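Local coordinates for putative exported protein (Bacteroides fragilis, PDB 4RAA) that is of unknown function, a putative exported protein built as a six-bladed beta-propeller of the YWTD superfamily, at residues A[123-131]-A[160-168]. Numbering follows the deposited sequence.
With PO4 (phosphate ion), chain B.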
loop_
_atom_site.group_PDB
_atom_site.type_symbol
_atom_site.label_atom_id
_atom_site.label_comp_id
_atom_site.label_asym_id
_atom_site.label_seq_id
_atom_site.Cartn_x
_atom_site.Cartn_y
_atom_site.Cartn_z
ATOM N N TYR A 123 1.949 -8.625 -0.549
ATOM C CA TYR A 123 2.254 -7.235 -0.952
ATOM C C TYR A 123 2.819 -6.415 0.192
ATOM O O TYR A 123 2.726 -6.834 1.344
ATOM C CB TYR A 123 1.001 -6.521 -1.475
ATOM C CG TYR A 123 -0.098 -6.286 -0.450
ATOM C CD1 TYR A 123 -0.981 -7.308 -0.088
ATOM C CD2 TYR A 123 -0.273 -5.022 0.137
ATOM C CE1 TYR A 123 -1.999 -7.086 0.838
ATOM C CE2 TYR A 123 -1.284 -4.786 1.061
ATOM C CZ TYR A 123 -2.147 -5.812 1.410
ATOM O OH TYR A 123 -3.143 -5.554 2.329
ATOM N N GLU A 124 3.397 -5.253 -0.127
ATOM C CA GLU A 124 3.955 -4.345 0.894
ATOM C C GLU A 124 3.509 -2.912 0.661
ATOM O O GLU A 124 3.398 -2.471 -0.483
ATOM C CB GLU A 124 5.497 -4.414 0.966
ATOM C CG GLU A 124 6.257 -3.921 -0.274
ATOM C CD GLU A 124 7.775 -4.040 -0.172
ATOM O OE1 GLU A 124 8.307 -4.554 0.835
ATOM O OE2 GLU A 124 8.452 -3.620 -1.132
ATOM N N ARG A 125 3.282 -2.199 1.762
ATOM C CA ARG A 125 2.881 -0.789 1.758
ATOM C C ARG A 125 3.776 -0.010 2.700
ATOM O O ARG A 125 4.425 -0.602 3.556
ATOM C CB ARG A 125 1.457 -0.646 2.267
ATOM C CG ARG A 125 0.422 -1.374 1.453
ATOM C CD ARG A 125 -0.959 -1.112 2.035
ATOM N NE ARG A 125 -1.310 0.307 2.016
ATOM C CZ ARG A 125 -2.297 0.872 2.702
ATOM N NH1 ARG A 125 -3.082 0.160 3.514
ATOM N NH2 ARG A 125 -2.492 2.185 2.598
ATOM N N ARG A 126 3.776 1.314 2.569
ATOM C CA ARG A 126 4.555 2.166 3.467
ATOM C C ARG A 126 3.761 2.430 4.729
ATOM O O ARG A 126 2.526 2.503 4.689
ATOM C CB ARG A 126 4.899 3.504 2.829
ATOM C CG ARG A 126 5.807 3.366 1.638
ATOM C CD ARG A 126 6.043 4.700 0.972
ATOM N NE ARG A 126 4.817 5.301 0.446
ATOM C CZ ARG A 126 4.759 6.470 -0.192
ATOM N NH1 ARG A 126 5.863 7.193 -0.413
ATOM N NH2 ARG A 126 3.577 6.921 -0.628
ATOM N N LEU A 127 4.483 2.577 5.844
ATOM C CA LEU A 127 3.876 2.935 7.107
ATOM C C LEU A 127 3.302 4.319 6.913
ATOM O O LEU A 127 3.958 5.162 6.307
ATOM C CB LEU A 127 4.891 3.024 8.246
ATOM C CG LEU A 127 5.625 1.796 8.774
ATOM C CD1 LEU A 127 6.613 2.262 9.832
ATOM C CD2 LEU A 127 4.681 0.743 9.349
ATOM N N PRO A 128 2.079 4.553 7.411
ATOM C CA PRO A 128 1.466 5.872 7.254
ATOM C C PRO A 128 2.121 7.008 8.078
ATOM O O PRO A 128 1.953 8.189 7.741
ATOM C CB PRO A 128 0.028 5.625 7.715
ATOM C CG PRO A 128 0.141 4.509 8.703
ATOM C CD PRO A 128 1.241 3.640 8.215
ATOM N N PHE A 129 2.847 6.637 9.136
ATOM C CA PHE A 129 3.493 7.575 10.067
ATOM C C PHE A 129 4.486 6.814 10.958
ATOM O O PHE A 129 4.611 5.596 10.822
ATOM C CB PHE A 129 2.409 8.292 10.911
ATOM C CG PHE A 129 1.260 7.401 11.328
ATOM C CD1 PHE A 129 1.426 6.418 12.309
ATOM C CD2 PHE A 129 -0.003 7.552 10.743
ATOM C CE1 PHE A 129 0.372 5.593 12.690
ATOM C CE2 PHE A 129 -1.073 6.736 11.129
ATOM C CZ PHE A 129 -0.876 5.746 12.099
ATOM N N SER A 130 5.177 7.510 11.861
ATOM C CA SER A 130 6.124 6.849 12.781
ATOM C C SER A 130 5.354 5.991 13.800
ATOM O O SER A 130 4.589 6.517 14.616
ATOM C CB SER A 130 7.004 7.859 13.504
ATOM O OG SER A 130 7.926 7.206 14.366
ATOM N N THR A 131 5.552 4.677 13.719
ATOM C CA THR A 131 4.851 3.698 14.560
ATOM C C THR A 131 5.627 2.372 14.603
ATOM O O THR A 131 6.399 2.084 13.691
ATOM C CB THR A 131 3.414 3.470 14.035
ATOM O OG1 THR A 131 2.723 2.568 14.890
ATOM C CG2 THR A 131 3.397 2.906 12.606
ATOM N N VAL A 160 -3.556 5.930 17.686
ATOM C CA VAL A 160 -4.423 6.429 16.608
ATOM C C VAL A 160 -5.161 5.275 15.926
ATOM O O VAL A 160 -4.575 4.229 15.689
ATOM C CB VAL A 160 -3.620 7.273 15.572
ATOM C CG1 VAL A 160 -2.523 6.464 14.894
ATOM C CG2 VAL A 160 -4.537 7.907 14.525
ATOM N N VAL A 161 -6.442 5.482 15.614
ATOM C CA VAL A 161 -7.255 4.474 14.941
ATOM C C VAL A 161 -7.423 4.888 13.485
ATOM O O VAL A 161 -7.819 6.020 13.222
ATOM C CB VAL A 161 -8.618 4.298 15.623
ATOM C CG1 VAL A 161 -9.462 3.249 14.891
ATOM C CG2 VAL A 161 -8.409 3.918 17.090
ATOM N N THR A 162 -7.108 3.975 12.560
ATOM C CA THR A 162 -7.233 4.216 11.114
ATOM C C THR A 162 -8.082 3.147 10.463
ATOM O O THR A 162 -8.216 2.043 11.004
ATOM C CB THR A 162 -5.872 4.185 10.368
ATOM O OG1 THR A 162 -5.460 2.832 10.100
ATOM C CG2 THR A 162 -4.797 4.933 11.137
ATOM N N ASP A 163 -8.595 3.462 9.272
ATOM C CA ASP A 163 -9.353 2.488 8.478
ATOM C C ASP A 163 -8.384 1.483 7.811
ATOM O O ASP A 163 -7.153 1.555 7.988
ATOM C CB ASP A 163 -10.293 3.181 7.443
ATOM C CG ASP A 163 -9.553 3.957 6.332
ATOM O OD1 ASP A 163 -8.339 3.753 6.097
ATOM O OD2 ASP A 163 -10.218 4.779 5.665
ATOM N N SER A 164 -8.970 0.540 7.077
ATOM C CA SER A 164 -8.261 -0.444 6.233
ATOM C C SER A 164 -7.080 0.178 5.447
ATOM O O SER A 164 -5.961 -0.309 5.467
ATOM C CB SER A 164 -9.312 -1.025 5.252
ATOM O OG SER A 164 -8.786 -1.820 4.211
ATOM N N LEU A 165 -7.366 1.318 4.827
ATOM C CA LEU A 165 -6.459 2.026 3.915
ATOM C C LEU A 165 -5.403 2.934 4.597
ATOM O O LEU A 165 -4.544 3.479 3.900
ATOM C CB LEU A 165 -7.358 2.818 2.918
ATOM C CG LEU A 165 -6.933 3.317 1.540
ATOM C CD1 LEU A 165 -6.417 2.184 0.674
ATOM C CD2 LEU A 165 -8.118 3.977 0.845
ATOM N N PHE A 166 -5.454 3.058 5.931
ATOM C CA PHE A 166 -4.538 3.877 6.791
ATOM C C PHE A 166 -4.925 5.371 6.986
ATOM O O PHE A 166 -4.154 6.130 7.599
ATOM C CB PHE A 166 -3.021 3.814 6.439
ATOM C CG PHE A 166 -2.425 2.429 6.282
ATOM C CD1 PHE A 166 -2.985 1.269 6.858
ATOM C CD2 PHE A 166 -1.166 2.316 5.652
ATOM C CE1 PHE A 166 -2.351 0.031 6.703
ATOM C CE2 PHE A 166 -0.524 1.085 5.526
ATOM C CZ PHE A 166 -1.116 -0.056 6.050
ATOM N N ASP A 167 -6.084 5.800 6.483
ATOM C CA ASP A 167 -6.569 7.170 6.735
ATOM C C ASP A 167 -7.011 7.221 8.206
ATOM O O ASP A 167 -7.681 6.302 8.681
ATOM C CB ASP A 167 -7.725 7.546 5.799
ATOM C CG ASP A 167 -7.306 7.616 4.331
ATOM O OD1 ASP A 167 -6.112 7.856 4.031
ATOM O OD2 ASP A 167 -8.192 7.446 3.467
ATOM N N ILE A 168 -6.626 8.289 8.910
ATOM C CA ILE A 168 -6.882 8.432 10.352
ATOM C C ILE A 168 -8.357 8.667 10.631
ATOM O O ILE A 168 -8.929 9.605 10.079
ATOM C CB ILE A 168 -6.028 9.583 10.981
ATOM C CG1 ILE A 168 -4.526 9.252 10.870
ATOM C CG2 ILE A 168 -6.418 9.840 12.449
ATOM C CD1 ILE A 168 -3.579 10.391 11.197
HETATM P P PO4 B . 0.631 3.522 0.938
HETATM O O1 PO4 B . 1.299 3.740 2.276
HETATM O O2 PO4 B . 1.184 4.492 -0.087
HETATM O O3 PO4 B . 0.876 2.113 0.453
HETATM O O4 PO4 B . -0.856 3.718 1.123
#
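The guanidinium of R125 lies flat on the ring of F166, their planes 11° apart. R125 CZ sits 3.5 Å from the centroid of the F166 ring. Its offset from the ring normal is 20°, which places it over the face and meets the definition of a stacked cation-pi pair. With that face occupied, the edge of the guanidinium does the polar work. R125 NH2 donates to L165 O at 2.8 Å along a nearly straight N-H...O path; the oxygen lies in the guanidinium plane, although the donor stands above the carbonyl plane. The same NH2 also reaches PO4 O4 at 2.7 Å, and R125 NE binds PO4 O3 at 3.2 Å. A bend at chi3 (61°) in an otherwise extended chain turns the group so that its face meets the ring while its edge meets the carbonyl and the anion, and three bonds in addition to the stack should fix its rotation.

P128 crosses F166 at about a right angle, its CD 3.8 Å from F166 CD2. Beyond it, F129 extends the apolar contact: F129 CZ packs on V160 CG1, T162 CG2 lies at the ring edge, and I168 borders it more loosely. W144 meets both F129 and F166 edge-to-face. F166 is presented by the type I turn D163–F166, closed by F166 N to D163 O at 3.1 Å; D163 O also accepts from T162 OG1, on a lone pair.

The phosphate, probably from the crystallisation liquor, is additionally bound by R125 NE and R126 N of the second subunit, while R126 NH1 forms a salt bridge with D167 of that subunit. The contact joins the end of strand 121-126 and the loop that follows it to the end of strand 157-162 and the turn leading into 168-174, an inter-blade junction of the beta-propeller at the dimer interface.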